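Long-range contacts in nitrogenase molybdenum-iron protein alpha chain (Clostridium pasteurianum, PDB 4WES), which forms the alpha subunit of the nitrogenase component that reduces dinitrogen to ammonia, holding an iron-molybdenum-sulfur cofactor and sharing an [8Fe-7S] cluster with the beta chain: residues G219-M225 against P489-G495; N285-G291 against T350-M354; I47-R51 against D442-H446. One frame throughout, in Å; residues are numbered along the deposited sequence.

Contact 1: residues G219-M225 against P489-G495; sequences GGDAWEM and PYAGFRG
Asp-221 OD1 accepts two backbone N-H groups of the facing loop. Tyr-490 N lies 2.8 Å from Asp-221 OD1 and meets it nearly in line with the C-O bond, although the hydrogen bond itself is bent, at 139°. Ala-491 N lies 2.9 Å from the same Asp-221 OD1. Its bond is straighter, at 163°, and arrives from above the carboxylate plane. These bonds join the first turn of helix 221-232, with Gly-220 as N-cap residue, to the loop that leads into helix 492-507. The other oxygen, Asp-221 OD2, is held by Tyr-484 OH, so the buried carboxylate is gripped at both oxygens. Being at the N-terminus of its helix would probably also stabilise its negative charge.

One turn on, Glu-224 reaches the start of the second helix. Its CG is anti to the backbone N (chi1 173°), and a bend at chi2 lays the chain past Gly-492. Arg-494 N donates to Glu-224 OE1 at 3.0 Å, again from above the carboxylate plane. That oxygen also forms a salt bridge with Arg-227. The Arg-494 chain crosses Glu-224 at about a right angle, and its NE stays 4.2 Å from Glu-224 OE2. Their charges are near each other, but no guanidinium N-H points at the oxygen.

Packing fills in around the polar bonds. Pro-489, which follows a cis peptide bond, sets its ring atom CG 3.9 Å from Glu-224 CB. Gly-492 has positive phi, and its CA lies close to Glu-224 CG. Tyr-490 turns its ring away, to meet Tyr-484 and Phe-499. The iron-molybdenum cofactor lies about 8 Å from the Asp-221 side chain. In one of its two conformers, the extended Met-225 chain brings CE to 3.8 Å from Ala-491 CB.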
loop_
_atom_site.group_PDB
_atom_site.type_symbol
_atom_site.label_atom_id
_atom_site.label_comp_id
_atom_site.label_asym_id
_atom_site.label_seq_id
_atom_site.Cartn_x
_atom_site.Cartn_y
_atom_site.Cartn_z
ATOM N N GLY A 219 17.473 -20.257 -6.336
ATOM C CA GLY A 219 16.990 -19.329 -7.345
ATOM C C GLY A 219 16.739 -19.927 -8.709
ATOM O O GLY A 219 16.699 -19.186 -9.682
ATOM N N GLY A 220 16.557 -21.249 -8.814
ATOM C CA GLY A 220 16.361 -21.867 -10.102
ATOM C C GLY A 220 17.606 -22.278 -10.855
ATOM O O GLY A 220 17.479 -22.704 -12.024
ATOM N N ASP A 221 18.753 -22.246 -10.229
ATOM C CA ASP A 221 20.006 -22.619 -10.898
ATOM C C ASP A 221 19.945 -24.009 -11.572
ATOM O O ASP A 221 20.494 -24.173 -12.661
ATOM C CB ASP A 221 21.161 -22.651 -9.894
ATOM C CG ASP A 221 21.753 -21.319 -9.536
ATOM O OD1 ASP A 221 21.380 -20.272 -10.124
ATOM O OD2 ASP A 221 22.600 -21.341 -8.590
ATOM N N ALA A 222 19.398 -24.998 -10.875
ATOM C CA ALA A 222 19.435 -26.363 -11.395
ATOM C C ALA A 222 18.563 -26.493 -12.633
ATOM O O ALA A 222 18.922 -27.173 -13.609
ATOM C CB ALA A 222 18.990 -27.360 -10.360
ATOM N N TRP A 223 17.394 -25.837 -12.629
ATOM C CA TRP A 223 16.543 -25.878 -13.804
ATOM C C TRP A 223 17.237 -25.278 -15.018
ATOM O O TRP A 223 17.046 -25.741 -16.152
ATOM C CB TRP A 223 15.209 -25.195 -13.533
ATOM C CG TRP A 223 14.381 -25.902 -12.516
ATOM C CD1 TRP A 223 14.292 -27.268 -12.326
ATOM C CD2 TRP A 223 13.501 -25.316 -11.556
ATOM N NE1 TRP A 223 13.393 -27.553 -11.332
ATOM C CE2 TRP A 223 12.894 -26.381 -10.840
ATOM C CE3 TRP A 223 13.133 -24.000 -11.243
ATOM C CZ2 TRP A 223 12.013 -26.170 -9.822
ATOM C CZ3 TRP A 223 12.240 -23.790 -10.204
ATOM C CH2 TRP A 223 11.677 -24.881 -9.523
ATOM N N GLU A 224 18.055 -24.254 -14.802
ATOM C CA GLU A 224 18.778 -23.641 -15.914
ATOM C C GLU A 224 19.883 -24.562 -16.441
ATOM O O GLU A 224 20.052 -24.657 -17.664
ATOM C CB GLU A 224 19.299 -22.255 -15.486
ATOM C CG GLU A 224 20.217 -21.603 -16.505
ATOM C CD GLU A 224 19.666 -21.341 -17.896
ATOM O OE1 GLU A 224 20.495 -21.026 -18.772
ATOM O OE2 GLU A 224 18.421 -21.432 -18.086
ATOM N N MET A 225 20.644 -25.206 -15.565
ATOM C CA MET A 225 21.619 -26.231 -15.954
ATOM C C MET A 225 20.933 -27.300 -16.782
ATOM O O MET A 225 21.414 -27.746 -17.837
ATOM C CB MET A 225 22.221 -26.911 -14.704
ATOM C CG MET A 225 23.086 -26.002 -13.840
ATOM S SD MET A 225 23.724 -26.846 -12.367
ATOM C CE MET A 225 24.097 -25.434 -11.346
ATOM N N PRO A 489 17.847 -17.586 -11.971
ATOM C CA PRO A 489 19.118 -18.278 -11.736
ATOM C C PRO A 489 20.318 -17.372 -11.962
ATOM O O PRO A 489 20.259 -16.474 -12.806
ATOM C CB PRO A 489 19.090 -19.397 -12.791
ATOM C CG PRO A 489 18.209 -18.872 -13.876
ATOM C CD PRO A 489 17.143 -18.134 -13.146
ATOM N N TYR A 490 21.403 -17.655 -11.241
ATOM C CA TYR A 490 22.699 -17.056 -11.550
ATOM C C TYR A 490 23.647 -18.076 -12.193
ATOM O O TYR A 490 24.638 -17.660 -12.767
ATOM C CB TYR A 490 23.348 -16.440 -10.314
ATOM C CG TYR A 490 22.754 -15.109 -9.891
ATOM C CD1 TYR A 490 21.748 -14.426 -10.614
ATOM C CD2 TYR A 490 23.248 -14.465 -8.742
ATOM C CE1 TYR A 490 21.269 -13.202 -10.209
ATOM C CE2 TYR A 490 22.768 -13.201 -8.354
ATOM C CZ TYR A 490 21.777 -12.589 -9.125
ATOM O OH TYR A 490 21.261 -11.337 -8.787
ATOM N N ALA A 491 23.300 -19.375 -12.154
ATOM C CA ALA A 491 24.052 -20.392 -12.900
ATOM C C ALA A 491 23.570 -20.484 -14.338
ATOM O O ALA A 491 22.475 -20.047 -14.676
ATOM C CB ALA A 491 23.888 -21.749 -12.195
ATOM N N GLY A 492 24.384 -21.141 -15.150
ATOM C CA GLY A 492 24.043 -21.371 -16.547
ATOM C C GLY A 492 24.145 -20.115 -17.400
ATOM O O GLY A 492 24.518 -19.030 -16.922
ATOM N N PHE A 493 23.806 -20.265 -18.676
ATOM C CA PHE A 493 23.957 -19.168 -19.602
ATOM C C PHE A 493 23.009 -18.024 -19.281
ATOM O O PHE A 493 23.413 -16.862 -19.295
ATOM C CB PHE A 493 23.724 -19.657 -21.028
ATOM C CG PHE A 493 24.841 -20.504 -21.570
ATOM C CD1 PHE A 493 26.062 -19.957 -21.903
ATOM C CD2 PHE A 493 24.664 -21.855 -21.789
ATOM C CE1 PHE A 493 27.076 -20.741 -22.428
ATOM C CE2 PHE A 493 25.665 -22.632 -22.324
ATOM C CZ PHE A 493 26.879 -22.081 -22.631
ATOM N N ARG A 494 21.738 -18.331 -19.027
ATOM C CA ARG A 494 20.804 -17.266 -18.643
ATOM C C ARG A 494 21.186 -16.657 -17.305
ATOM O O ARG A 494 20.911 -15.456 -17.056
ATOM C CB ARG A 494 19.369 -17.757 -18.578
ATOM C CG ARG A 494 18.873 -18.114 -19.946
ATOM C CD ARG A 494 17.451 -18.577 -19.912
ATOM N NE ARG A 494 17.041 -19.035 -21.225
ATOM C CZ ARG A 494 15.932 -19.722 -21.433
ATOM N NH1 ARG A 494 15.117 -19.978 -20.418
ATOM N NH2 ARG A 494 15.641 -20.140 -22.647
ATOM N N GLY A 495 21.813 -17.442 -16.440
ATOM C CA GLY A 495 22.287 -16.927 -15.169
ATOM C C GLY A 495 23.349 -15.855 -15.286
ATOM O O GLY A 495 23.372 -14.932 -14.474
#

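Contact 2: residues N285-G291 against T350-M354; sequences NFIGVDG and TYMNM
Ile-287 lies across one face of the Tyr-351 ring. In one of two conformers of Ile-287, its CG2 methyl stands 3.6 Å from the ring centroid, only 10° off the normal, which makes a CH-pi contact. The CG1 branch carries CD1 to 3.6 Å from Tyr-351 CE2, and CD1 also touches the hydroxyl of Thr-350. Met-354 bends at chi3 and brings its CE against Ile-287 CG2. The phenol OH of Tyr-351 bonds to Tyr-484.

Asn-285 and Asn-353 approach from opposite directions with their amide planes nearly perpendicular, 84° apart. Asn-285 ND2 donates to Thr-350 O at 3.0 Å. The bond is straight and lies in the carbonyl plane, on a lone pair. Asn-285 OD1 accepts from Ile-287 N, forming an Asx turn, and also from Gln-261. The amide is therefore held at both ends.

Asn-353 has its CG between the backbone N and the carbonyl carbon (chi1 78°), which swings the amide over the start of helix 289-303. Its ND2 donates to Ile-287 O at 2.9 Å. Its OD1 takes a weak bond from Gly-291 N at 3.1 Å. Gly-288 is the N-cap residue of this helix, and its CA lies 3.5 Å from Asn-353 OD1.

Three waters complete the seam. One donates to Thr-350 O and, weakly, to Ile-287 O, and accepts from Met-354 N. A second links Asp-290 N to Asn-353 OD1, and a third joins Asp-290 OD2 to Asn-353 O. Carbonyls and N-H groups at the starts of two helices thus find partners in side-chain amides and water. This polar network fixes the rotation of both asparagines beside an apolar patch, about 7 Å from the iron-molybdenum cofactor at the Thr-350 side chain.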
loop_
_atom_site.group_PDB
_atom_site.type_symbol
_atom_site.label_atom_id
_atom_site.label_comp_id
_atom_site.label_asym_id
_atom_site.label_seq_id
_atom_site.Cartn_x
_atom_site.Cartn_y
_atom_site.Cartn_z
ATOM N N ASN A 285 31.603 -26.856 -13.154
ATOM C CA ASN A 285 31.207 -25.530 -12.706
ATOM C C ASN A 285 30.293 -24.925 -13.740
ATOM O O ASN A 285 30.731 -24.465 -14.795
ATOM C CB ASN A 285 32.414 -24.631 -12.473
ATOM C CG ASN A 285 31.978 -23.292 -11.929
ATOM O OD1 ASN A 285 30.862 -23.157 -11.465
ATOM N ND2 ASN A 285 32.863 -22.300 -11.956
ATOM N N PHE A 286 29.012 -24.889 -13.402
ATOM C CA PHE A 286 27.999 -24.324 -14.284
ATOM C C PHE A 286 27.781 -22.819 -14.054
ATOM O O PHE A 286 26.804 -22.268 -14.539
ATOM C CB PHE A 286 26.672 -25.074 -14.148
ATOM C CG PHE A 286 26.689 -26.437 -14.765
ATOM C CD1 PHE A 286 26.883 -27.581 -13.997
ATOM C CD2 PHE A 286 26.479 -26.581 -16.118
ATOM C CE1 PHE A 286 26.902 -28.829 -14.609
ATOM C CE2 PHE A 286 26.480 -27.833 -16.704
ATOM C CZ PHE A 286 26.693 -28.954 -15.944
ATOM N N ILE A 287 28.711 -22.147 -13.365
ATOM C CA ILE A 287 28.600 -20.708 -13.174
ATOM C C ILE A 287 29.657 -19.987 -14.025
ATOM O O ILE A 287 30.852 -20.315 -13.987
ATOM C CB ILE A 287 28.731 -20.375 -11.685
ATOM C CG1 ILE A 287 27.639 -21.110 -10.906
ATOM C CG2 ILE A 287 28.599 -18.885 -11.471
ATOM C CD1 ILE A 287 27.901 -21.313 -9.436
ATOM N N GLY A 288 29.190 -19.043 -14.838
ATOM C CA GLY A 288 30.027 -18.290 -15.741
ATOM C C GLY A 288 30.152 -18.928 -17.090
ATOM O O GLY A 288 30.231 -20.155 -17.199
ATOM N N VAL A 289 30.253 -18.130 -18.137
ATOM C CA VAL A 289 30.382 -18.696 -19.493
ATOM C C VAL A 289 31.582 -19.623 -19.557
ATOM O O VAL A 289 31.492 -20.740 -20.079
ATOM C CB VAL A 289 30.547 -17.576 -20.538
ATOM C CG1 VAL A 289 30.847 -18.144 -21.914
ATOM C CG2 VAL A 289 29.284 -16.728 -20.629
ATOM N N ASP A 290 32.744 -19.170 -19.086
ATOM C CA ASP A 290 33.932 -20.018 -19.233
ATOM C C ASP A 290 33.790 -21.316 -18.450
ATOM O O ASP A 290 34.189 -22.386 -18.917
ATOM C CB ASP A 290 35.211 -19.271 -18.826
ATOM C CG ASP A 290 35.604 -18.168 -19.780
ATOM O OD1 ASP A 290 35.119 -18.117 -20.906
ATOM O OD2 ASP A 290 36.437 -17.346 -19.393
ATOM N N GLY A 291 33.193 -21.218 -17.271
ATOM C CA GLY A 291 32.955 -22.401 -16.465
ATOM C C GLY A 291 32.053 -23.408 -17.142
ATOM O O GLY A 291 32.382 -24.594 -17.230
ATOM N N THR A 350 33.636 -20.680 -7.370
ATOM C CA THR A 350 32.919 -20.920 -8.625
ATOM C C THR A 350 32.488 -19.631 -9.342
ATOM O O THR A 350 32.327 -19.656 -10.552
ATOM C CB THR A 350 31.778 -21.905 -8.416
ATOM O OG1 THR A 350 30.928 -21.390 -7.411
ATOM C CG2 THR A 350 32.306 -23.270 -8.075
ATOM N N TYR A 351 32.293 -18.525 -8.600
ATOM C CA TYR A 351 31.954 -17.244 -9.218
ATOM C C TYR A 351 33.147 -16.483 -9.832
ATOM O O TYR A 351 32.957 -15.476 -10.508
ATOM C CB TYR A 351 31.157 -16.351 -8.222
ATOM C CG TYR A 351 29.692 -16.723 -8.249
ATOM C CD1 TYR A 351 28.808 -15.973 -8.997
ATOM C CD2 TYR A 351 29.205 -17.828 -7.567
ATOM C CE1 TYR A 351 27.492 -16.350 -9.115
ATOM C CE2 TYR A 351 27.868 -18.223 -7.664
ATOM C CZ TYR A 351 27.003 -17.480 -8.437
ATOM O OH TYR A 351 25.700 -17.838 -8.627
ATOM N N MET A 352 34.366 -16.954 -9.591
ATOM C CA MET A 352 35.538 -16.182 -10.018
ATOM C C MET A 352 35.632 -16.024 -11.524
ATOM O O MET A 352 36.014 -14.941 -12.007
ATOM C CB MET A 352 36.811 -16.840 -9.494
ATOM C CG MET A 352 37.037 -16.535 -8.026
ATOM S SD MET A 352 38.511 -17.337 -7.386
ATOM C CE MET A 352 38.624 -16.532 -5.791
ATOM N N ASN A 353 35.358 -17.079 -12.302
ATOM C CA ASN A 353 35.576 -16.955 -13.735
ATOM C C ASN A 353 34.615 -15.963 -14.393
ATOM O O ASN A 353 34.982 -15.298 -15.357
ATOM C CB ASN A 353 35.547 -18.316 -14.443
ATOM C CG ASN A 353 34.136 -18.871 -14.674
ATOM O OD1 ASN A 353 33.490 -18.562 -15.668
ATOM N ND2 ASN A 353 33.653 -19.683 -13.764
ATOM N N MET A 354 33.413 -15.834 -13.820
ATOM C CA MET A 354 32.438 -14.889 -14.331
ATOM C C MET A 354 32.938 -13.468 -14.080
ATOM O O MET A 354 32.956 -12.619 -14.988
ATOM C CB MET A 354 31.084 -15.150 -13.682
ATOM C CG MET A 354 30.014 -14.215 -14.203
ATOM S SD MET A 354 28.361 -14.869 -14.147
ATOM C CE MET A 354 28.197 -15.371 -12.428
HETATM O O HOH W 1 31.987 -17.924 -12.473
HETATM O O HOH W 2 33.188 -16.691 -17.642
HETATM O O HOH W 3 37.093 -16.192 -17.057
#

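Contact 3: residues I47-R51 against D442-H446; sequences IITAR and DDMNH
Thr-49 OG1 donates to Asp-443 OD1 at 2.8 Å, on that oxygen's syn lone pair. With OG1 anti to the backbone N (chi1 -175°), the same hydroxyl oxygen accepts from Arg-51 N, an ST turn. The Arg-51 guanidinium stacks on the Asp-443 carboxylate, planes 17° apart. Arg-51 NE is 3.6 Å from Asp-443 OD2, a salt bridge through charge alone, since no N-H points at the oxygen.

The guanidinium N-H groups are used elsewhere: NE on Glu-368 O, NH1 on Thr-41 O and Thr-43 OG1. Two waters lead weakly from NH2 to the Asp-442 carboxylate, which Tyr-375 and His-24 also hold. The Arg-51 side chain lies about 8 Å from that of Cys-53 and from homocitrate. A further water ties Ala-50 N to Asp-443 OD1 and Met-444 O.

Asn-445 N-caps helix 446-456 through Asp-448 N, and its ND2 bonds to Tyr-13. Its CB packs 3.1 Å from Ile-48 O, which takes a weak bond from His-446 N. The hydroxyl of Tyr-95 of the beta chain donates to Ile-47 O.

Two loops at the alpha-beta interface are thus joined by buried charge. Asp-443 probably offsets much of the charge of Arg-51, with Asp-442 near.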
loop_
_atom_site.group_PDB
_atom_site.type_symbol
_atom_site.label_atom_id
_atom_site.label_comp_id
_atom_site.label_asym_id
_atom_site.label_seq_id
_atom_site.Cartn_x
_atom_site.Cartn_y
_atom_site.Cartn_z
ATOM N N ILE A 47 34.747 -13.688 18.212
ATOM C CA ILE A 47 35.423 -13.034 17.111
ATOM C C ILE A 47 34.466 -12.398 16.069
ATOM O O ILE A 47 34.931 -11.672 15.197
ATOM C CB ILE A 47 36.429 -14.057 16.523
ATOM C CG1 ILE A 47 37.676 -13.344 15.989
ATOM C CG2 ILE A 47 35.750 -14.935 15.485
ATOM C CD1 ILE A 47 38.919 -14.181 15.796
ATOM N N ILE A 48 33.168 -12.720 16.175
ATOM C CA ILE A 48 32.145 -12.316 15.192
ATOM C C ILE A 48 32.396 -13.053 13.854
ATOM O O ILE A 48 32.934 -12.524 12.906
ATOM C CB ILE A 48 31.912 -10.806 15.031
ATOM C CG1 ILE A 48 31.672 -10.170 16.399
ATOM C CG2 ILE A 48 30.723 -10.566 14.111
ATOM C CD1 ILE A 48 31.456 -8.665 16.382
ATOM N N THR A 49 31.977 -14.309 13.857
ATOM C CA THR A 49 32.050 -15.218 12.732
ATOM C C THR A 49 30.766 -15.124 11.899
ATOM O O THR A 49 29.717 -14.710 12.394
ATOM C CB THR A 49 32.211 -16.679 13.250
ATOM O OG1 THR A 49 32.394 -17.564 12.134
ATOM C CG2 THR A 49 31.043 -17.155 14.101
ATOM N N ALA A 50 30.842 -15.592 10.666
ATOM C CA ALA A 50 29.642 -15.780 9.848
ATOM C C ALA A 50 29.101 -17.217 9.908
ATOM O O ALA A 50 28.020 -17.474 9.417
ATOM C CB ALA A 50 29.919 -15.405 8.412
ATOM N N ARG A 51 29.866 -18.111 10.522
ATOM C CA ARG A 51 29.526 -19.553 10.534
ATOM C C ARG A 51 28.230 -19.897 11.198
ATOM O O ARG A 51 27.779 -19.244 12.147
ATOM C CB ARG A 51 30.621 -20.330 11.266
ATOM C CG ARG A 51 31.906 -20.474 10.478
ATOM C CD ARG A 51 32.970 -21.100 11.335
ATOM N NE ARG A 51 34.063 -21.623 10.559
ATOM C CZ ARG A 51 35.033 -22.369 11.038
ATOM N NH1 ARG A 51 35.137 -22.586 12.336
ATOM N NH2 ARG A 51 35.923 -22.901 10.217
ATOM N N ASP A 442 40.411 -17.496 5.730
ATOM C CA ASP A 442 39.513 -18.533 6.217
ATOM C C ASP A 442 38.799 -18.049 7.473
ATOM O O ASP A 442 39.412 -17.492 8.383
ATOM C CB ASP A 442 40.294 -19.816 6.496
ATOM C CG ASP A 442 39.441 -20.916 7.053
ATOM O OD1 ASP A 442 38.610 -21.430 6.270
ATOM O OD2 ASP A 442 39.589 -21.232 8.251
ATOM N N ASP A 443 37.486 -18.300 7.539
ATOM C CA ASP A 443 36.659 -17.860 8.666
ATOM C C ASP A 443 36.880 -16.364 8.918
ATOM O O ASP A 443 37.087 -15.913 10.046
ATOM C CB ASP A 443 36.918 -18.710 9.918
ATOM C CG ASP A 443 35.827 -18.607 10.995
ATOM O OD1 ASP A 443 34.762 -17.986 10.792
ATOM O OD2 ASP A 443 36.094 -19.160 12.113
ATOM N N MET A 444 36.803 -15.580 7.863
ATOM C CA MET A 444 36.922 -14.115 7.961
ATOM C C MET A 444 35.910 -13.562 8.919
ATOM O O MET A 444 34.702 -13.830 8.789
ATOM C CB MET A 444 36.675 -13.500 6.579
ATOM C CG MET A 444 36.918 -12.005 6.570
ATOM S SD MET A 444 36.381 -11.183 5.043
ATOM C CE MET A 444 34.629 -11.296 5.195
ATOM N N ASN A 445 36.385 -12.757 9.867
ATOM C CA ASN A 445 35.505 -12.144 10.858
ATOM C C ASN A 445 35.313 -10.664 10.579
ATOM O O ASN A 445 35.894 -10.110 9.659
ATOM C CB ASN A 445 36.015 -12.442 12.260
ATOM C CG ASN A 445 37.390 -11.892 12.493
ATOM O OD1 ASN A 445 37.650 -10.700 12.268
ATOM N ND2 ASN A 445 38.304 -12.739 12.969
ATOM N N HIS A 446 34.499 -10.019 11.401
ATOM C CA HIS A 446 34.177 -8.612 11.188
ATOM C C HIS A 446 35.423 -7.742 11.209
ATOM O O HIS A 446 35.589 -6.885 10.359
ATOM C CB HIS A 446 33.166 -8.151 12.250
ATOM C CG HIS A 446 32.838 -6.713 12.147
ATOM N ND1 HIS A 446 32.167 -6.176 11.072
ATOM C CD2 HIS A 446 33.166 -5.676 12.951
ATOM C CE1 HIS A 446 32.100 -4.870 11.225
ATOM N NE2 HIS A 446 32.659 -4.553 12.368
HETATM O O HOH W 4 33.397 -16.165 9.309
HETATM O O HOH W 5 37.233 -23.473 7.416
HETATM O O HOH W 6 38.833 -22.830 10.366
#

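Contacts 1 and 2 are neighbours, with centres 12 Å apart. They touch where Gly-492 N probably bonds to Phe-286 O at 2.7 Å, and Met-225 packs on Phe-286. Segments of helices 221-232, 289-303, 352-357 and 492-507 come together here. In sequence, both segments of contact 2 fall between those of contact 1. Contact 3 lies apart, its centre 29 Å from contact 1 and 26 Å from contact 2. It joins the loop before helix 54-63 to the one after strand 439-441 of the mixed sheet, and it alternates with contact 1 along the chain. Each contact has a side chain within about 9 Å of the iron-molybdenum cofactor, and contact 3 is the one most bound up with the beta chain.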